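Local structure of putative uncharacterized protein (Coprinopsis cinerea, 3W9A) at residues Ile3-Ser8 with Pro83-Asn88; Phe95-Ile100 with Tyr221-Pro226; Met117-His122 with Ser196-Val201; Thr124-Gly129 with Phe159-Asp164. The protein is probably a glycoside hydrolase, its catalytic domain belonging to family 131 and folded as a beta-jelly roll, thought to cleave beta-glucan chains. All coordinates share one frame; numbering follows the deposited sequence.

Interaction 1. Residues Ile3-Ser8 with Pro83-Asn88; sequences IVWDGS and PQTNAN
Trp5 meets Pro83 because its CG stands anti to the backbone N (chi1 166°) and chi2, near a right angle at 86°, turns the indole broadside to the proline. Pro83 CB sits over one face of the six-membered ring of Trp5, 3.8 Å from its centroid and 20° off the normal, a CH-pi contact in which the two side chains cross at about a right angle. Gly7 N lies on the opposite face, toward the rim. At the pyrrole end, Trp5 CD1 comes to 3.9 Å from Thr85 CB, while the indole N-H is used by the carbonyl of Thr29. In the beta-jelly roll this joins strand 3-6, which pairs with strand 213-224 through a classic beta bulge at Val4 and Trp5 facing Ile222, to the loop leaving strand 77-83 of the other sheet. An alanine in place of Trp5 would probably open a gap beneath Pro83 and leave the Thr29 carbonyl without its indole donor. Val4 turns CG1 anti to its own N and touches Ala87 CB at 3.8 Å. The loop is shaped locally by an ST turn, Thr85 OG1 accepting from Ala87 N at 2.8 Å.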
# COMPACT_ATOMS: atom_id res chain seq x y z
N ILE A 3 -14.60 1.97 10.52
CA ILE A 3 -13.91 1.94 9.28
C ILE A 3 -14.49 3.05 8.44
O ILE A 3 -15.69 3.12 8.23
CB ILE A 3 -14.00 0.55 8.61
CG1 ILE A 3 -13.29 -0.47 9.53
CG2 ILE A 3 -13.36 0.57 7.23
CD1 ILE A 3 -13.41 -1.91 9.08
N VAL A 4 -13.61 3.93 7.99
CA VAL A 4 -14.01 5.07 7.19
C VAL A 4 -14.06 4.67 5.72
O VAL A 4 -14.98 5.06 5.02
CB VAL A 4 -13.06 6.27 7.41
CG1 VAL A 4 -13.61 7.49 6.69
CG2 VAL A 4 -12.89 6.56 8.90
N TRP A 5 -13.08 3.87 5.28
CA TRP A 5 -13.05 3.33 3.92
C TRP A 5 -12.46 1.93 3.98
O TRP A 5 -11.44 1.66 4.68
CB TRP A 5 -12.24 4.25 2.98
CG TRP A 5 -11.87 3.64 1.66
CD1 TRP A 5 -12.63 3.62 0.52
CD2 TRP A 5 -10.65 2.96 1.33
NE1 TRP A 5 -11.96 2.98 -0.49
CE2 TRP A 5 -10.74 2.55 -0.02
CE3 TRP A 5 -9.49 2.66 2.05
CZ2 TRP A 5 -9.71 1.86 -0.67
CZ3 TRP A 5 -8.45 1.98 1.41
CH2 TRP A 5 -8.57 1.59 0.06
N ASP A 6 -13.14 1.03 3.29
CA ASP A 6 -12.79 -0.38 3.29
C ASP A 6 -12.23 -0.79 1.91
O ASP A 6 -12.96 -0.81 0.91
CB ASP A 6 -14.00 -1.22 3.68
CG ASP A 6 -13.64 -2.65 4.05
OD1 ASP A 6 -12.57 -3.14 3.63
OD2 ASP A 6 -14.45 -3.30 4.72
N GLY A 7 -10.93 -1.06 1.89
CA GLY A 7 -10.22 -1.52 0.70
C GLY A 7 -10.16 -3.03 0.54
O GLY A 7 -9.31 -3.55 -0.19
N SER A 8 -11.06 -3.74 1.23
CA SER A 8 -11.18 -5.19 1.07
C SER A 8 -11.22 -5.52 -0.41
O SER A 8 -11.82 -4.79 -1.18
CB SER A 8 -12.48 -5.68 1.71
OG SER A 8 -12.78 -6.98 1.24
N PRO A 83 -7.91 5.15 -3.33
CA PRO A 83 -9.22 4.94 -2.73
C PRO A 83 -10.29 5.76 -3.41
O PRO A 83 -10.06 6.93 -3.72
CB PRO A 83 -9.03 5.41 -1.30
CG PRO A 83 -7.59 5.15 -1.02
CD PRO A 83 -6.90 5.48 -2.32
N GLN A 84 -11.44 5.14 -3.66
CA GLN A 84 -12.63 5.84 -4.10
C GLN A 84 -13.57 5.95 -2.91
O GLN A 84 -14.02 4.92 -2.39
CB GLN A 84 -13.32 5.06 -5.22
CG GLN A 84 -14.65 5.67 -5.69
CD GLN A 84 -14.45 6.98 -6.43
OE1 GLN A 84 -13.80 7.03 -7.46
NE2 GLN A 84 -15.07 8.03 -5.93
N THR A 85 -13.85 7.18 -2.48
CA THR A 85 -14.76 7.44 -1.36
C THR A 85 -15.26 8.86 -1.41
O THR A 85 -14.59 9.72 -1.97
CB THR A 85 -14.06 7.22 0.01
OG1 THR A 85 -14.96 7.52 1.07
CG2 THR A 85 -12.82 8.09 0.16
N ASN A 86 -16.42 9.11 -0.81
CA ASN A 86 -16.90 10.48 -0.58
C ASN A 86 -16.55 10.98 0.80
O ASN A 86 -16.80 12.14 1.11
CB ASN A 86 -18.42 10.55 -0.71
CG ASN A 86 -18.89 10.34 -2.14
OD1 ASN A 86 -18.12 10.45 -3.11
ND2 ASN A 86 -20.17 10.04 -2.26
N ALA A 87 -16.00 10.11 1.64
CA ALA A 87 -15.60 10.47 3.00
C ALA A 87 -14.39 11.38 3.06
O ALA A 87 -13.62 11.47 2.11
CB ALA A 87 -15.31 9.20 3.79
N ASN A 88 -14.17 11.98 4.22
CA ASN A 88 -12.96 12.75 4.46
C ASN A 88 -11.89 11.84 5.04
O ASN A 88 -11.97 11.42 6.20
CB ASN A 88 -13.24 13.94 5.40
CG ASN A 88 -12.12 14.96 5.42
OD1 ASN A 88 -10.97 14.62 5.19
ND2 ASN A 88 -12.45 16.21 5.70

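Interaction 2. Residues Phe95-Ile100 with Tyr221-Pro226; sequences FYHFSI and YIEEGP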
# COMPACT_ATOMS: atom_id res chain seq x y z
N PHE A 95 -6.09 5.89 10.68
CA PHE A 95 -5.10 4.83 10.61
C PHE A 95 -5.24 4.16 9.28
O PHE A 95 -6.29 3.61 8.95
CB PHE A 95 -5.30 3.85 11.77
CG PHE A 95 -5.13 4.50 13.12
CD1 PHE A 95 -6.19 5.17 13.72
CD2 PHE A 95 -3.90 4.47 13.76
CE1 PHE A 95 -6.01 5.78 14.96
CE2 PHE A 95 -3.72 5.08 14.99
CZ PHE A 95 -4.78 5.73 15.59
N TYR A 96 -4.17 4.23 8.50
CA TYR A 96 -4.19 3.70 7.15
C TYR A 96 -3.51 2.34 7.20
O TYR A 96 -2.28 2.27 7.34
CB TYR A 96 -3.43 4.62 6.20
CG TYR A 96 -4.16 5.84 5.68
CD1 TYR A 96 -4.77 6.75 6.54
CD2 TYR A 96 -4.21 6.10 4.30
CE1 TYR A 96 -5.41 7.88 6.04
CE2 TYR A 96 -4.84 7.22 3.80
CZ TYR A 96 -5.43 8.11 4.68
OH TYR A 96 -6.06 9.23 4.15
N HIS A 97 -4.31 1.29 7.11
CA HIS A 97 -3.79 -0.08 7.25
C HIS A 97 -3.48 -0.73 5.92
O HIS A 97 -4.22 -0.54 4.93
CB HIS A 97 -4.79 -0.98 7.93
CG HIS A 97 -5.00 -0.71 9.38
ND1 HIS A 97 -4.52 -1.53 10.37
CD2 HIS A 97 -5.69 0.27 10.02
CE1 HIS A 97 -4.88 -1.07 11.55
NE2 HIS A 97 -5.58 0.03 11.37
N PHE A 98 -2.43 -1.52 5.91
CA PHE A 98 -2.15 -2.43 4.80
C PHE A 98 -1.10 -3.42 5.23
O PHE A 98 -0.37 -3.20 6.22
CB PHE A 98 -1.66 -1.69 3.55
CG PHE A 98 -0.41 -0.89 3.77
CD1 PHE A 98 0.84 -1.40 3.42
CD2 PHE A 98 -0.48 0.38 4.34
CE1 PHE A 98 1.99 -0.68 3.64
CE2 PHE A 98 0.68 1.11 4.57
CZ PHE A 98 1.91 0.58 4.21
N SER A 99 -1.01 -4.50 4.46
CA SER A 99 0.04 -5.51 4.59
C SER A 99 0.67 -5.73 3.24
O SER A 99 -0.03 -5.84 2.23
CB SER A 99 -0.52 -6.85 5.10
OG SER A 99 -1.27 -6.69 6.29
N ILE A 100 1.99 -5.87 3.23
CA ILE A 100 2.74 -5.99 2.01
C ILE A 100 3.80 -7.10 2.11
O ILE A 100 4.32 -7.41 3.20
CB ILE A 100 3.32 -4.60 1.66
CG1 ILE A 100 3.93 -4.59 0.26
CG2 ILE A 100 4.36 -4.16 2.66
CD1 ILE A 100 4.02 -3.20 -0.33
N TYR A 221 -7.29 -0.86 4.54
CA TYR A 221 -8.44 -0.06 5.02
C TYR A 221 -7.98 1.15 5.82
O TYR A 221 -6.79 1.28 6.17
CB TYR A 221 -9.42 -0.90 5.84
CG TYR A 221 -8.95 -1.38 7.22
CD1 TYR A 221 -8.14 -2.50 7.35
CD2 TYR A 221 -9.35 -0.71 8.38
CE1 TYR A 221 -7.71 -2.94 8.60
CE2 TYR A 221 -8.93 -1.16 9.64
CZ TYR A 221 -8.12 -2.27 9.74
OH TYR A 221 -7.70 -2.70 10.97
N ILE A 222 -8.93 2.02 6.13
CA ILE A 222 -8.68 3.25 6.87
C ILE A 222 -9.74 3.34 7.95
O ILE A 222 -10.93 3.26 7.66
CB ILE A 222 -8.76 4.49 5.95
CG1 ILE A 222 -7.62 4.45 4.91
CG2 ILE A 222 -8.72 5.77 6.78
CD1 ILE A 222 -7.77 5.43 3.76
N GLU A 223 -9.31 3.44 9.19
CA GLU A 223 -10.23 3.46 10.32
C GLU A 223 -9.97 4.67 11.20
O GLU A 223 -8.90 5.27 11.18
CB GLU A 223 -10.06 2.18 11.14
CG GLU A 223 -8.70 2.11 11.84
CD GLU A 223 -8.54 0.93 12.75
OE1 GLU A 223 -9.56 0.37 13.22
OE2 GLU A 223 -7.38 0.57 13.02
N GLU A 224 -10.96 5.03 12.00
CA GLU A 224 -10.74 5.96 13.09
C GLU A 224 -10.07 5.21 14.23
O GLU A 224 -9.93 3.99 14.21
CB GLU A 224 -12.05 6.54 13.58
CG GLU A 224 -12.78 7.36 12.54
CD GLU A 224 -14.16 7.81 13.02
OE1 GLU A 224 -14.81 8.57 12.26
OE2 GLU A 224 -14.58 7.42 14.13
N GLY A 225 -9.64 5.96 15.23
CA GLY A 225 -9.13 5.36 16.46
C GLY A 225 -10.27 4.82 17.33
O GLY A 225 -11.44 5.13 17.07
N PRO A 226 -9.94 4.02 18.35
CA PRO A 226 -8.58 3.60 18.59
C PRO A 226 -8.15 2.50 17.60
O PRO A 226 -8.99 1.75 17.08
CB PRO A 226 -8.62 3.08 20.02
CG PRO A 226 -10.02 2.58 20.20
CD PRO A 226 -10.90 3.38 19.27
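Tyr221 lays its ring against the imidazole of His97 in an offset stack, centroids 4.2 Å apart and planes only 7° from parallel. Its CG lies between the backbone N and the carbonyl carbon (chi1 70°), which brings the ring alongside His97, with the phenol OH over the centre of the imidazole face and His97 CB over the phenol ring. The backbones of these two residues exchange hydrogen bonds, forming an antiparallel hydrogen-bonded pair. Next in sequence, Ile222 faces the other side of the sheet and runs beside Tyr96; Ile222 CD1 rests over the Tyr96 ring, 3.6 Å from the centroid. Ile222 CA also makes a CA-H...O contact of 3.2 Å with Phe95 O. Glu223 returns to the face of His97 and Tyr221, and its backbone N and O both bond to Phe95. Its CG also sits between N and the carbonyl carbon (chi1 67°), turning the side chain toward His97, and the chain is extended from there. Glu223 OE2 thus comes 2.5 Å from His97 NE2, a short but bent His-carboxylate hydrogen bond, the oxygen tilted from the imidazole plane. Beyond it, Gly225 CA packs 3.5 Å from Phe95 CE1. Strands 93-101 and 213-224 are neighbours in one jelly-roll sheet. With OE2 taking the His97 N-H and OE1 taking Thr228 OG1 and Gly1 N, the rotation of the carboxylate and of the stacked imidazole is fixed.

Interaction 3. Residues Met117-His122 with Ser196-Val201; sequences MFFESH and SRDFHV. With GOL (glycerol), chain E.
Phe118 and His200 stack with their rings offset, centroids 4.6 Å apart and planes at 19°, where strand 114-119 pairs antiparallel with strand 199-201 in one sheet of the beta-jelly roll. His200 CB lies over the centre of the phenylalanine face, and Phe118 O accepts a 2.8 Å hydrogen bond from His200 N, whereas the return bond from Phe118 N is weak. On the other face of the sheet the packing is largely aromatic. Phe119 and Phe199 form a non-hydrogen-bonded pair, and the edge of Phe199 is directed at the face of Phe119, its CD1 3.6 Å from Phe119 CZ, with the planes at 52°. Phe199 gets there with CG anti to the backbone N (chi1 -176°). The selenomethionine at Met117 bends at chi2 and chi3, so that CE reaches Phe199 CE2 at 3.7 Å; Tyr96 of the facing sheet meets both phenylalanine rings. The other end of the contact is looser and wetter. There the chain leaves the strand in a type I turn from Phe119 to His122, and Glu120 N still bonds to Asp198 O. The exposed Glu120 carboxylate lies beside a glycerol, probably from the crystallisation liquor, though the place of OE1 is less sure and its bonds there are doubtful. A water bonded to Asp198 OD2 also reaches Ser121 N weakly, while Thr194 OG1 holds Asp198 OD1. The imidazole of His200 bridges the two regimes: ND1 is bonded to Glu80, while NE2 lies 2.8 Å from glycerol O3 in a hydrogen bond whose donor could be either partner.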
# COMPACT_ATOMS: atom_id res chain seq x y z
N MSE A 117 3.03 2.67 -1.42
CA MSE A 117 2.03 3.05 -0.42
C MSE A 117 2.23 4.50 -0.00
O MSE A 117 2.36 4.81 1.17
CB MSE A 117 2.06 2.06 0.75
CG MSE A 117 1.98 0.57 0.37
SE MSE A 117 0.36 0.08 -0.67
CE MSE A 117 -0.95 0.99 0.50
N PHE A 118 2.22 5.39 -0.99
CA PHE A 118 2.60 6.78 -0.80
C PHE A 118 1.46 7.73 -1.07
O PHE A 118 0.64 7.49 -1.96
CB PHE A 118 3.79 7.17 -1.69
CG PHE A 118 3.57 6.98 -3.18
CD1 PHE A 118 3.05 8.00 -3.97
CD2 PHE A 118 3.97 5.81 -3.80
CE1 PHE A 118 2.89 7.81 -5.35
CE2 PHE A 118 3.80 5.62 -5.17
CZ PHE A 118 3.28 6.62 -5.95
N PHE A 119 1.43 8.83 -0.32
CA PHE A 119 0.59 9.96 -0.67
C PHE A 119 1.26 10.72 -1.79
O PHE A 119 2.48 10.67 -1.92
CB PHE A 119 0.38 10.88 0.53
CG PHE A 119 -0.51 10.31 1.57
CD1 PHE A 119 -1.87 10.51 1.53
CD2 PHE A 119 0.02 9.57 2.61
CE1 PHE A 119 -2.69 9.98 2.48
CE2 PHE A 119 -0.79 9.05 3.59
CZ PHE A 119 -2.15 9.25 3.53
N GLU A 120 0.46 11.46 -2.57
CA GLU A 120 0.98 12.27 -3.69
C GLU A 120 2.15 13.16 -3.27
O GLU A 120 3.17 13.23 -3.98
CB GLU A 120 -0.15 13.11 -4.29
CG GLU A 120 0.26 14.06 -5.41
CD GLU A 120 0.67 13.37 -6.70
OE1 GLU A 120 0.59 12.13 -6.84
OE2 GLU A 120 1.08 14.09 -7.61
N SER A 121 2.02 13.80 -2.11
CA SER A 121 3.05 14.70 -1.59
C SER A 121 4.23 13.98 -0.93
O SER A 121 5.19 14.61 -0.50
CB SER A 121 2.42 15.63 -0.56
OG SER A 121 2.09 14.91 0.63
N HIS A 122 4.13 12.65 -0.82
CA HIS A 122 5.15 11.81 -0.19
C HIS A 122 5.40 12.19 1.27
O HIS A 122 6.49 11.95 1.80
CB HIS A 122 6.45 11.85 -0.98
CG HIS A 122 6.29 11.48 -2.41
ND1 HIS A 122 6.32 10.17 -2.84
CD2 HIS A 122 6.10 12.24 -3.52
CE1 HIS A 122 6.14 10.14 -4.16
NE2 HIS A 122 6.01 11.38 -4.59
N SER A 196 -8.07 13.33 -0.13
CA SER A 196 -8.84 12.08 -0.05
C SER A 196 -8.98 11.30 -1.38
O SER A 196 -9.70 10.33 -1.43
CB SER A 196 -10.21 12.31 0.59
OG SER A 196 -10.06 12.93 1.84
N ARG A 197 -8.24 11.70 -2.41
CA ARG A 197 -8.10 10.89 -3.62
C ARG A 197 -6.67 10.94 -4.11
O ARG A 197 -6.40 11.05 -5.31
CB ARG A 197 -9.08 11.36 -4.70
CG ARG A 197 -8.89 12.81 -5.11
CD ARG A 197 -9.97 13.29 -6.05
NE ARG A 197 -11.18 13.65 -5.31
CZ ARG A 197 -12.16 14.41 -5.80
NH1 ARG A 197 -12.09 14.90 -7.03
NH2 ARG A 197 -13.22 14.69 -5.03
N ASP A 198 -5.73 10.85 -3.16
CA ASP A 198 -4.31 10.95 -3.47
C ASP A 198 -3.41 9.99 -2.67
O ASP A 198 -2.22 10.21 -2.58
CB ASP A 198 -3.86 12.40 -3.28
CG ASP A 198 -3.96 12.86 -1.83
OD1 ASP A 198 -4.31 12.02 -0.97
OD2 ASP A 198 -3.69 14.05 -1.57
N PHE A 199 -3.99 8.92 -2.13
CA PHE A 199 -3.21 7.87 -1.53
C PHE A 199 -3.04 6.71 -2.52
O PHE A 199 -4.02 6.15 -3.03
CB PHE A 199 -3.86 7.39 -0.24
CG PHE A 199 -3.05 6.36 0.48
CD1 PHE A 199 -1.81 6.69 1.03
CD2 PHE A 199 -3.50 5.06 0.60
CE1 PHE A 199 -1.06 5.74 1.68
CE2 PHE A 199 -2.73 4.10 1.26
CZ PHE A 199 -1.51 4.45 1.80
N HIS A 200 -1.78 6.36 -2.79
CA HIS A 200 -1.44 5.47 -3.89
C HIS A 200 -1.21 4.07 -3.37
O HIS A 200 -0.16 3.77 -2.80
CB HIS A 200 -0.22 5.99 -4.64
CG HIS A 200 -0.48 7.29 -5.34
ND1 HIS A 200 -0.31 7.47 -6.70
CD2 HIS A 200 -0.98 8.46 -4.87
CE1 HIS A 200 -0.63 8.71 -7.01
NE2 HIS A 200 -1.04 9.33 -5.92
N VAL A 201 -2.22 3.22 -3.56
CA VAL A 201 -2.11 1.84 -3.16
C VAL A 201 -1.42 1.10 -4.31
O VAL A 201 -2.07 0.67 -5.26
CB VAL A 201 -3.49 1.22 -2.88
CG1 VAL A 201 -3.36 -0.25 -2.54
CG2 VAL A 201 -4.19 1.97 -1.75
C1 GOL E . -2.88 11.61 -10.26
O1 GOL E . -4.09 12.36 -10.46
C2 GOL E . -2.30 11.92 -8.88
O2 GOL E . -1.00 11.34 -8.82
C3 GOL E . -3.20 11.38 -7.77
O3 GOL E . -2.57 11.60 -6.49
O HOH W 1 -0.97 14.19 -0.52

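Interaction 4. Residues Thr124-Gly129 with Phe159-Asp164; sequences TELKYG and FAYDID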
# COMPACT_ATOMS: atom_id res chain seq x y z
N THR A 124 4.25 10.78 3.75
CA THR A 124 4.65 9.47 4.28
C THR A 124 4.55 8.44 3.18
O THR A 124 3.72 8.57 2.27
CB THR A 124 3.83 9.06 5.53
OG1 THR A 124 4.49 7.98 6.23
CG2 THR A 124 2.40 8.66 5.15
N GLU A 125 5.40 7.42 3.27
CA GLU A 125 5.49 6.37 2.28
C GLU A 125 6.51 5.34 2.71
O GLU A 125 7.27 5.54 3.68
CB GLU A 125 5.94 6.93 0.92
CG GLU A 125 7.36 7.52 0.91
CD GLU A 125 7.69 8.24 -0.38
OE1 GLU A 125 7.04 7.95 -1.43
OE2 GLU A 125 8.58 9.11 -0.34
N LEU A 126 6.55 4.25 1.96
CA LEU A 126 7.58 3.26 2.11
C LEU A 126 8.46 3.40 0.90
O LEU A 126 7.97 3.73 -0.19
CB LEU A 126 6.99 1.85 2.17
CG LEU A 126 6.10 1.47 3.38
CD1 LEU A 126 5.47 0.10 3.19
CD2 LEU A 126 6.87 1.52 4.68
N LYS A 127 9.75 3.16 1.08
CA LYS A 127 10.64 2.98 -0.07
C LYS A 127 11.45 1.70 0.01
O LYS A 127 11.52 1.06 1.07
CB LYS A 127 11.61 4.14 -0.21
CG LYS A 127 10.97 5.52 -0.22
CD LYS A 127 11.82 6.45 -1.08
CE LYS A 127 11.79 7.87 -0.58
NZ LYS A 127 12.61 8.71 -1.51
N TYR A 128 12.05 1.34 -1.12
CA TYR A 128 12.94 0.20 -1.24
C TYR A 128 14.01 0.53 -2.29
O TYR A 128 13.74 1.25 -3.27
CB TYR A 128 12.14 -1.02 -1.66
CG TYR A 128 12.90 -2.33 -1.74
CD1 TYR A 128 13.35 -2.96 -0.58
CD2 TYR A 128 13.15 -2.94 -2.96
CE1 TYR A 128 14.05 -4.15 -0.64
CE2 TYR A 128 13.83 -4.15 -3.03
CZ TYR A 128 14.28 -4.75 -1.87
OH TYR A 128 14.94 -5.96 -1.92
N GLY A 129 15.21 0.00 -2.06
CA GLY A 129 16.32 0.09 -3.01
C GLY A 129 17.14 1.36 -2.92
O GLY A 129 17.78 1.74 -3.89
N PHE A 159 1.43 -2.92 8.34
CA PHE A 159 1.62 -1.53 8.72
C PHE A 159 0.32 -0.82 8.97
O PHE A 159 -0.74 -1.17 8.40
CB PHE A 159 2.33 -0.75 7.62
CG PHE A 159 3.71 -1.24 7.31
CD1 PHE A 159 4.79 -0.87 8.12
CD2 PHE A 159 3.95 -2.04 6.22
CE1 PHE A 159 6.08 -1.29 7.82
CE2 PHE A 159 5.23 -2.47 5.92
CZ PHE A 159 6.30 -2.09 6.72
N ALA A 160 0.40 0.19 9.83
CA ALA A 160 -0.56 1.27 9.81
C ALA A 160 0.14 2.62 9.99
O ALA A 160 1.01 2.80 10.87
CB ALA A 160 -1.65 1.05 10.85
N TYR A 161 -0.22 3.56 9.11
CA TYR A 161 0.15 4.94 9.26
C TYR A 161 -0.84 5.58 10.24
O TYR A 161 -2.04 5.61 10.01
CB TYR A 161 0.11 5.69 7.93
CG TYR A 161 0.96 5.14 6.79
CD1 TYR A 161 2.08 4.33 7.02
CD2 TYR A 161 0.66 5.48 5.48
CE1 TYR A 161 2.86 3.86 5.97
CE2 TYR A 161 1.44 5.03 4.43
CZ TYR A 161 2.54 4.22 4.67
OH TYR A 161 3.30 3.77 3.60
N ASP A 162 -0.32 6.08 11.35
CA ASP A 162 -1.10 6.72 12.40
C ASP A 162 -1.00 8.20 12.09
O ASP A 162 0.00 8.83 12.45
CB ASP A 162 -0.42 6.38 13.74
CG ASP A 162 -1.07 7.03 14.94
OD1 ASP A 162 -1.71 8.10 14.81
OD2 ASP A 162 -0.94 6.44 16.04
N ILE A 163 -1.99 8.73 11.39
CA ILE A 163 -1.92 10.10 10.87
C ILE A 163 -2.84 11.00 11.70
O ILE A 163 -4.04 10.73 11.83
CB ILE A 163 -2.30 10.18 9.37
CG1 ILE A 163 -1.41 9.22 8.55
CG2 ILE A 163 -2.12 11.60 8.86
CD1 ILE A 163 -1.83 9.06 7.10
N ASP A 164 -2.24 12.03 12.30
CA ASP A 164 -2.99 13.07 13.00
C ASP A 164 -3.05 14.25 12.05
O ASP A 164 -2.07 14.98 11.88
CB ASP A 164 -2.27 13.45 14.29
CG ASP A 164 -3.07 14.43 15.15
OD1 ASP A 164 -2.84 14.43 16.37
OD2 ASP A 164 -3.91 15.18 14.63
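Thr124 meets Tyr161 through its methyl group. Thr124 CG2 occupies the position between the backbone N and the carbonyl carbon while OG1 is anti to N (chi1 -164°), and this sets the methyl over one face of the tyrosine ring, 4.1 Å from the centroid and 3.6 Å from Tyr161 CD2. The hydroxyl is thereby left to bond with the carbonyl of Tyr140. Tyr161 has CG anti to its carbonyl carbon, and chi2 of -23° turns the ring so that a face meets the Thr124 methyl; its OH passes close to the opposing strand, 3.6 Å from Glu125 CA and 3.6 Å from Leu126 CG, and is bonded to the carbonyl of Met117. With axes 9.4 Å apart and no hydrogen bond between them, strands 124-128 and 159-164 belong to the two opposed sheets of the jelly roll and meet through side chains across the sandwich interior. A phenylalanine in place of Tyr161 would probably leave the buried Met117 carbonyl without this hydroxyl partner. Further along, Leu126 and Phe159 reach toward each other tip to tip. Leu126 CD1 is anti to CA (chi2 173°) and comes to 3.8 Å from Phe159 CE2, with CD2 over one face of the ring toward the rim. The ring of Phe98, on the strand next to Phe159, meets both Tyr161 and Phe159 and also touches Leu126.

The four contacts are spread over the two antiparallel sheets of the jelly roll and the space between them. Interaction 2 lies within one sheet and interaction 3 within the other, their centres 14 Å apart, while interaction 4 spans the interior between the sheets and interaction 1 joins strand 3-6 to a loop. Along the chain interaction 1 closes first; interaction 4 is nested inside interaction 3, which is nested inside interaction 2. Interactions 1 and 2, centres 11 Å apart, share the pairing of strands 3-6 and 213-224, and interaction 1 touches interaction 3 through Pro83. The centres of interactions 3 and 4 are 10 Å apart. Phe98 packs on both Met117 and Tyr161, so interactions 2, 3 and 4 meet in the sandwich interior of this probable hydrolase domain.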